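Long-range contact in endoglucanase (Humicola insolens, PDB 1DYS), which hydrolyses internal beta-1,4-glucosidic bonds of cellulose as a family 6 glycoside hydrolase: residues Y112-K125 and E161-I175. Sequence-based numbering, arbitrary orientation.
Sequences YKNEYVNPFAQKLK and EAIGYAISQLQASHI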
loop_
_atom_site.group_PDB
_atom_site.type_symbol
_atom_site.label_atom_id
_atom_site.label_comp_id
_atom_site.label_asym_id
_atom_site.label_seq_id
_atom_site.Cartn_x
_atom_site.Cartn_y
_atom_site.Cartn_z
ATOM N N TYR A 112 -5.971 -16.688 -1.445
ATOM C CA TYR A 112 -6.173 -16.253 -2.832
ATOM C C TYR A 112 -7.310 -17.029 -3.492
ATOM O O TYR A 112 -8.180 -16.424 -4.127
ATOM C CB TYR A 112 -4.938 -16.487 -3.664
ATOM C CG TYR A 112 -4.925 -16.002 -5.092
ATOM C CD1 TYR A 112 -4.787 -14.662 -5.412
ATOM C CD2 TYR A 112 -5.004 -16.928 -6.113
ATOM C CE1 TYR A 112 -4.740 -14.276 -6.755
ATOM C CE2 TYR A 112 -4.943 -16.539 -7.450
ATOM C CZ TYR A 112 -4.800 -15.195 -7.751
ATOM O OH TYR A 112 -4.745 -14.836 -9.081
ATOM N N LYS A 113 -7.310 -18.368 -3.337
ATOM C CA LYS A 113 -8.482 -19.052 -3.923
ATOM C C LYS A 113 -9.810 -18.686 -3.280
ATOM O O LYS A 113 -10.794 -18.387 -3.983
ATOM C CB LYS A 113 -8.313 -20.573 -3.775
ATOM C CG LYS A 113 -7.035 -21.060 -4.409
ATOM C CD LYS A 113 -6.923 -22.591 -4.219
ATOM C CE LYS A 113 -5.814 -23.111 -5.130
ATOM N NZ LYS A 113 -5.373 -24.466 -4.710
ATOM N N ASN A 114 -9.911 -18.821 -1.954
ATOM C CA ASN A 114 -11.189 -18.730 -1.271
ATOM C C ASN A 114 -11.658 -17.334 -0.946
ATOM O O ASN A 114 -12.883 -17.125 -0.974
ATOM C CB ASN A 114 -11.085 -19.577 0.035
ATOM C CG ASN A 114 -10.707 -21.009 -0.352
ATOM O OD1 ASN A 114 -11.254 -21.573 -1.291
ATOM N ND2 ASN A 114 -9.749 -21.622 0.327
ATOM N N GLU A 115 -10.776 -16.401 -0.675
ATOM C CA GLU A 115 -11.194 -15.060 -0.300
ATOM C C GLU A 115 -11.072 -14.054 -1.457
ATOM O O GLU A 115 -11.646 -12.972 -1.254
ATOM C CB GLU A 115 -10.347 -14.566 0.889
ATOM C CG GLU A 115 -10.623 -15.308 2.190
ATOM C CD GLU A 115 -9.858 -14.721 3.369
ATOM O OE1 GLU A 115 -10.058 -13.543 3.746
ATOM O OE2 GLU A 115 -8.979 -15.411 3.913
ATOM N N TYR A 116 -10.373 -14.446 -2.532
ATOM C CA TYR A 116 -10.221 -13.474 -3.629
ATOM C C TYR A 116 -10.745 -14.026 -4.960
ATOM O O TYR A 116 -11.720 -13.412 -5.417
ATOM C CB TYR A 116 -8.782 -12.962 -3.683
ATOM C CG TYR A 116 -8.551 -11.981 -4.817
ATOM C CD1 TYR A 116 -8.939 -10.651 -4.711
ATOM C CD2 TYR A 116 -7.996 -12.412 -6.005
ATOM C CE1 TYR A 116 -8.759 -9.753 -5.764
ATOM C CE2 TYR A 116 -7.811 -11.521 -7.081
ATOM C CZ TYR A 116 -8.177 -10.207 -6.931
ATOM O OH TYR A 116 -8.007 -9.310 -7.974
ATOM N N VAL A 117 -10.220 -15.142 -5.459
ATOM C CA VAL A 117 -10.763 -15.641 -6.728
ATOM C C VAL A 117 -12.226 -16.070 -6.610
ATOM O O VAL A 117 -13.044 -15.652 -7.444
ATOM C CB VAL A 117 -9.875 -16.779 -7.268
ATOM C CG1 VAL A 117 -10.434 -17.388 -8.520
ATOM C CG2 VAL A 117 -8.465 -16.205 -7.554
ATOM N N ASN A 118 -12.604 -16.832 -5.571
ATOM C CA ASN A 118 -14.015 -17.263 -5.543
ATOM C C ASN A 118 -15.005 -16.144 -5.606
ATOM O O ASN A 118 -15.909 -16.155 -6.471
ATOM C CB ASN A 118 -14.245 -18.228 -4.384
ATOM C CG ASN A 118 -13.516 -19.527 -4.646
ATOM O OD1 ASN A 118 -12.930 -19.881 -5.663
ATOM N ND2 ASN A 118 -13.537 -20.362 -3.584
ATOM N N PRO A 119 -14.892 -15.135 -4.789
ATOM C CA PRO A 119 -15.800 -14.004 -4.751
ATOM C C PRO A 119 -15.754 -13.245 -6.071
ATOM O O PRO A 119 -16.794 -12.759 -6.534
ATOM C CB PRO A 119 -15.536 -13.140 -3.522
ATOM C CG PRO A 119 -14.403 -13.865 -2.870
ATOM C CD PRO A 119 -13.977 -15.090 -3.637
ATOM N N PHE A 120 -14.573 -13.149 -6.665
ATOM C CA PHE A 120 -14.430 -12.508 -7.963
ATOM C C PHE A 120 -15.293 -13.253 -8.991
ATOM O O PHE A 120 -16.119 -12.622 -9.669
ATOM C CB PHE A 120 -12.965 -12.528 -8.401
ATOM C CG PHE A 120 -12.537 -11.524 -9.433
ATOM C CD1 PHE A 120 -13.074 -11.491 -10.716
ATOM C CD2 PHE A 120 -11.522 -10.647 -9.059
ATOM C CE1 PHE A 120 -12.569 -10.572 -11.613
ATOM C CE2 PHE A 120 -11.003 -9.727 -9.953
ATOM C CZ PHE A 120 -11.566 -9.695 -11.224
ATOM N N ALA A 121 -15.140 -14.576 -8.985
ATOM C CA ALA A 121 -15.888 -15.378 -9.965
ATOM C C ALA A 121 -17.384 -15.332 -9.724
ATOM O O ALA A 121 -18.137 -15.310 -10.706
ATOM C CB ALA A 121 -15.366 -16.792 -9.958
ATOM N N GLN A 122 -17.791 -15.318 -8.468
ATOM C CA GLN A 122 -19.217 -15.280 -8.134
ATOM C C GLN A 122 -19.857 -14.036 -8.726
ATOM O O GLN A 122 -20.936 -14.105 -9.335
ATOM C CB GLN A 122 -19.397 -15.273 -6.605
ATOM C CG GLN A 122 -20.851 -15.120 -6.149
ATOM C CD GLN A 122 -20.926 -15.027 -4.633
ATOM O OE1 GLN A 122 -19.955 -15.227 -3.896
ATOM N NE2 GLN A 122 -22.112 -14.718 -4.116
ATOM N N LYS A 123 -19.207 -12.877 -8.513
ATOM C CA LYS A 123 -19.758 -11.627 -9.017
ATOM C C LYS A 123 -19.837 -11.575 -10.534
ATOM O O LYS A 123 -20.838 -11.130 -11.095
ATOM C CB LYS A 123 -18.782 -10.499 -8.576
ATOM C CG LYS A 123 -19.006 -10.193 -7.088
ATOM C CD LYS A 123 -18.016 -9.073 -6.722
ATOM C CE LYS A 123 -17.939 -8.906 -5.199
ATOM N NZ LYS A 123 -19.223 -8.467 -4.622
ATOM N N LEU A 124 -18.822 -12.102 -11.230
ATOM C CA LEU A 124 -18.894 -12.067 -12.698
ATOM C C LEU A 124 -19.882 -13.101 -13.238
ATOM O O LEU A 124 -20.573 -12.768 -14.203
ATOM C CB LEU A 124 -17.509 -12.283 -13.313
ATOM C CG LEU A 124 -16.665 -11.020 -13.532
ATOM C CD1 LEU A 124 -16.385 -10.295 -12.221
ATOM C CD2 LEU A 124 -15.327 -11.449 -14.121
ATOM N N LYS A 125 -19.948 -14.291 -12.648
ATOM C CA LYS A 125 -20.881 -15.307 -13.184
ATOM C C LYS A 125 -22.307 -14.885 -12.894
ATOM O O LYS A 125 -23.203 -15.234 -13.679
ATOM C CB LYS A 125 -20.559 -16.696 -12.614
ATOM C CG LYS A 125 -19.285 -17.293 -13.209
ATOM C CD LYS A 125 -18.932 -18.652 -12.597
ATOM C CE LYS A 125 -17.727 -19.209 -13.341
ATOM N NZ LYS A 125 -17.226 -20.468 -12.767
ATOM N N GLU A 161 0.004 -22.577 -9.791
ATOM C CA GLU A 161 -1.246 -23.155 -9.336
ATOM C C GLU A 161 -2.290 -22.065 -9.070
ATOM O O GLU A 161 -3.462 -22.230 -9.412
ATOM C CB GLU A 161 -1.031 -23.989 -8.060
ATOM C CG GLU A 161 -2.342 -24.522 -7.495
ATOM C CD GLU A 161 -2.151 -25.484 -6.337
ATOM O OE1 GLU A 161 -1.014 -25.969 -6.150
ATOM O OE2 GLU A 161 -3.134 -25.773 -5.620
ATOM N N ALA A 162 -1.860 -20.928 -8.499
ATOM C CA ALA A 162 -2.801 -19.843 -8.258
ATOM C C ALA A 162 -3.417 -19.299 -9.547
ATOM O O ALA A 162 -4.630 -19.072 -9.609
ATOM C CB ALA A 162 -2.154 -18.657 -7.542
ATOM N N ILE A 163 -2.568 -19.060 -10.539
ATOM C CA ILE A 163 -3.077 -18.479 -11.794
ATOM C C ILE A 163 -3.968 -19.484 -12.534
ATOM O O ILE A 163 -5.069 -19.198 -13.048
ATOM C CB ILE A 163 -1.916 -17.999 -12.659
ATOM C CG1 ILE A 163 -1.105 -16.884 -11.979
ATOM C CG2 ILE A 163 -2.522 -17.471 -13.966
ATOM C CD1 ILE A 163 0.062 -16.362 -12.810
ATOM N N GLY A 164 -3.503 -20.755 -12.517
ATOM C CA GLY A 164 -4.330 -21.801 -13.153
ATOM C C GLY A 164 -5.691 -21.858 -12.479
ATOM O O GLY A 164 -6.701 -22.104 -13.130
ATOM N N TYR A 165 -5.702 -21.700 -11.142
ATOM C CA TYR A 165 -6.942 -21.713 -10.410
ATOM C C TYR A 165 -7.863 -20.558 -10.817
ATOM O O TYR A 165 -9.061 -20.769 -11.036
ATOM C CB TYR A 165 -6.714 -21.707 -8.885
ATOM C CG TYR A 165 -8.024 -21.755 -8.129
ATOM C CD1 TYR A 165 -8.613 -23.014 -7.904
ATOM C CD2 TYR A 165 -8.702 -20.664 -7.637
ATOM C CE1 TYR A 165 -9.818 -23.110 -7.249
ATOM C CE2 TYR A 165 -9.917 -20.760 -6.990
ATOM C CZ TYR A 165 -10.480 -22.003 -6.778
ATOM O OH TYR A 165 -11.673 -22.143 -6.120
ATOM N N ALA A 166 -7.247 -19.390 -10.990
ATOM C CA ALA A 166 -8.056 -18.239 -11.419
ATOM C C ALA A 166 -8.641 -18.460 -12.821
ATOM O O ALA A 166 -9.845 -18.201 -12.957
ATOM C CB ALA A 166 -7.109 -17.045 -11.372
ATOM N N ILE A 167 -7.870 -19.026 -13.747
ATOM C CA ILE A 167 -8.405 -19.309 -15.077
ATOM C C ILE A 167 -9.530 -20.328 -14.930
ATOM O O ILE A 167 -10.580 -20.181 -15.546
ATOM C CB ILE A 167 -7.322 -19.879 -16.003
ATOM C CG1 ILE A 167 -6.223 -18.820 -16.247
ATOM C CG2 ILE A 167 -7.853 -20.333 -17.360
ATOM C CD1 ILE A 167 -4.939 -19.331 -16.863
ATOM N N SER A 168 -9.253 -21.386 -14.145
ATOM C CA SER A 168 -10.275 -22.438 -13.994
ATOM C C SER A 168 -11.593 -21.911 -13.477
ATOM O O SER A 168 -12.664 -22.465 -13.792
ATOM C CB SER A 168 -9.775 -23.576 -13.092
ATOM O OG SER A 168 -9.794 -23.343 -11.683
ATOM N N GLN A 169 -11.590 -20.907 -12.599
ATOM C CA GLN A 169 -12.825 -20.394 -12.041
ATOM C C GLN A 169 -13.562 -19.346 -12.871
ATOM O O GLN A 169 -14.665 -18.957 -12.493
ATOM C CB GLN A 169 -12.560 -19.730 -10.672
ATOM C CG GLN A 169 -12.274 -20.771 -9.583
ATOM C CD GLN A 169 -13.622 -21.318 -9.137
ATOM O OE1 GLN A 169 -14.545 -20.582 -8.750
ATOM N NE2 GLN A 169 -13.778 -22.625 -9.277
ATOM N N LEU A 170 -12.969 -18.873 -13.959
ATOM C CA LEU A 170 -13.526 -17.795 -14.748
ATOM C C LEU A 170 -13.836 -18.188 -16.177
ATOM O O LEU A 170 -13.557 -17.465 -17.137
ATOM C CB LEU A 170 -12.505 -16.621 -14.741
ATOM C CG LEU A 170 -12.375 -16.020 -13.331
ATOM C CD1 LEU A 170 -11.157 -15.077 -13.281
ATOM C CD2 LEU A 170 -13.595 -15.260 -12.874
ATOM N N GLN A 171 -14.333 -19.427 -16.352
ATOM C CA GLN A 171 -14.718 -19.859 -17.699
ATOM C C GLN A 171 -16.206 -19.570 -17.906
ATOM O O GLN A 171 -17.030 -20.152 -17.194
ATOM C CB GLN A 171 -14.482 -21.360 -17.821
ATOM C CG GLN A 171 -13.076 -21.861 -17.721
ATOM C CD GLN A 171 -12.153 -21.363 -18.820
ATOM O OE1 GLN A 171 -12.363 -21.650 -19.998
ATOM N NE2 GLN A 171 -11.133 -20.629 -18.414
ATOM N N ALA A 172 -16.559 -18.681 -18.820
ATOM C CA ALA A 172 -17.963 -18.366 -19.104
ATOM C C ALA A 172 -18.018 -17.659 -20.455
ATOM O O ALA A 172 -16.998 -17.071 -20.844
ATOM C CB ALA A 172 -18.572 -17.490 -18.037
ATOM N N SER A 173 -19.121 -17.709 -21.197
ATOM C CA SER A 173 -19.118 -17.051 -22.500
ATOM C C SER A 173 -19.056 -15.532 -22.440
ATOM O O SER A 173 -18.751 -14.932 -23.474
ATOM C CB SER A 173 -20.362 -17.503 -23.276
ATOM O OG SER A 173 -21.521 -16.892 -22.756
ATOM N N HIS A 174 -19.317 -14.893 -21.298
ATOM C CA HIS A 174 -19.307 -13.451 -21.182
ATOM C C HIS A 174 -18.041 -12.961 -20.456
ATOM O O HIS A 174 -17.882 -11.771 -20.239
ATOM C CB HIS A 174 -20.560 -12.913 -20.491
ATOM C CG HIS A 174 -20.645 -13.385 -19.061
ATOM N ND1 HIS A 174 -20.818 -14.709 -18.718
ATOM C CD2 HIS A 174 -20.563 -12.690 -17.906
ATOM C CE1 HIS A 174 -20.853 -14.807 -17.398
ATOM N NE2 HIS A 174 -20.657 -13.600 -16.868
ATOM N N ILE A 175 -17.159 -13.916 -20.169
ATOM C CA ILE A 175 -15.890 -13.569 -19.511
ATOM C C ILE A 175 -14.735 -13.888 -20.452
ATOM O O ILE A 175 -14.524 -15.025 -20.885
ATOM C CB ILE A 175 -15.691 -14.370 -18.210
ATOM C CG1 ILE A 175 -16.804 -14.112 -17.200
ATOM C CG2 ILE A 175 -14.322 -14.030 -17.598
ATOM C CD1 ILE A 175 -16.715 -15.034 -15.971
HETATM O O HOH W 1 -12.157 -23.314 -3.563
HETATM O O HOH W 2 -15.263 -21.476 -14.389
HETATM O O HOH W 3 -16.917 -20.646 -10.009
#
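Lys-113 lays its extended aliphatic chain over one face of the Tyr-165 ring, a CH-pi contact with CG 3.9 Å from the centroid. Its NZ then reaches Glu-161 OE2 at 2.7 Å in a salt bridge, on the anti side of the carboxylate. With CG of Tyr-165 opposite the backbone N (chi1 -179°), the ring extends toward Lys-113 and its OH donates to Asn-118 OD1 at 2.6 Å, in the carbonyl plane and on a lone pair. A water also links this hydroxyl to Asn-114 and Asn-118. A leucine in place of Tyr-165 would probably leave Asn-118 OD1 without its donor and Lys-113 without its aromatic platform.

Apolar contacts run along the rest of the interface. Val-117 CG1 sits 3.7 Å from Tyr-165 CE2, and Ala-121 CB meets Leu-170 CD2 at the same distance.

Two further bonds reach backbone carbonyls toward the C-terminal ends of the segments. Lys-125 NZ donates to Gln-169 O from above the carbonyl plane, and two waters also accept from this ammonium group. His-174 NE2 gives Leu-124 O a nearly straight bond (171°).

The helices run nearly parallel, neighbouring outer helices of the distorted alpha/beta barrel of family 6 cellulases.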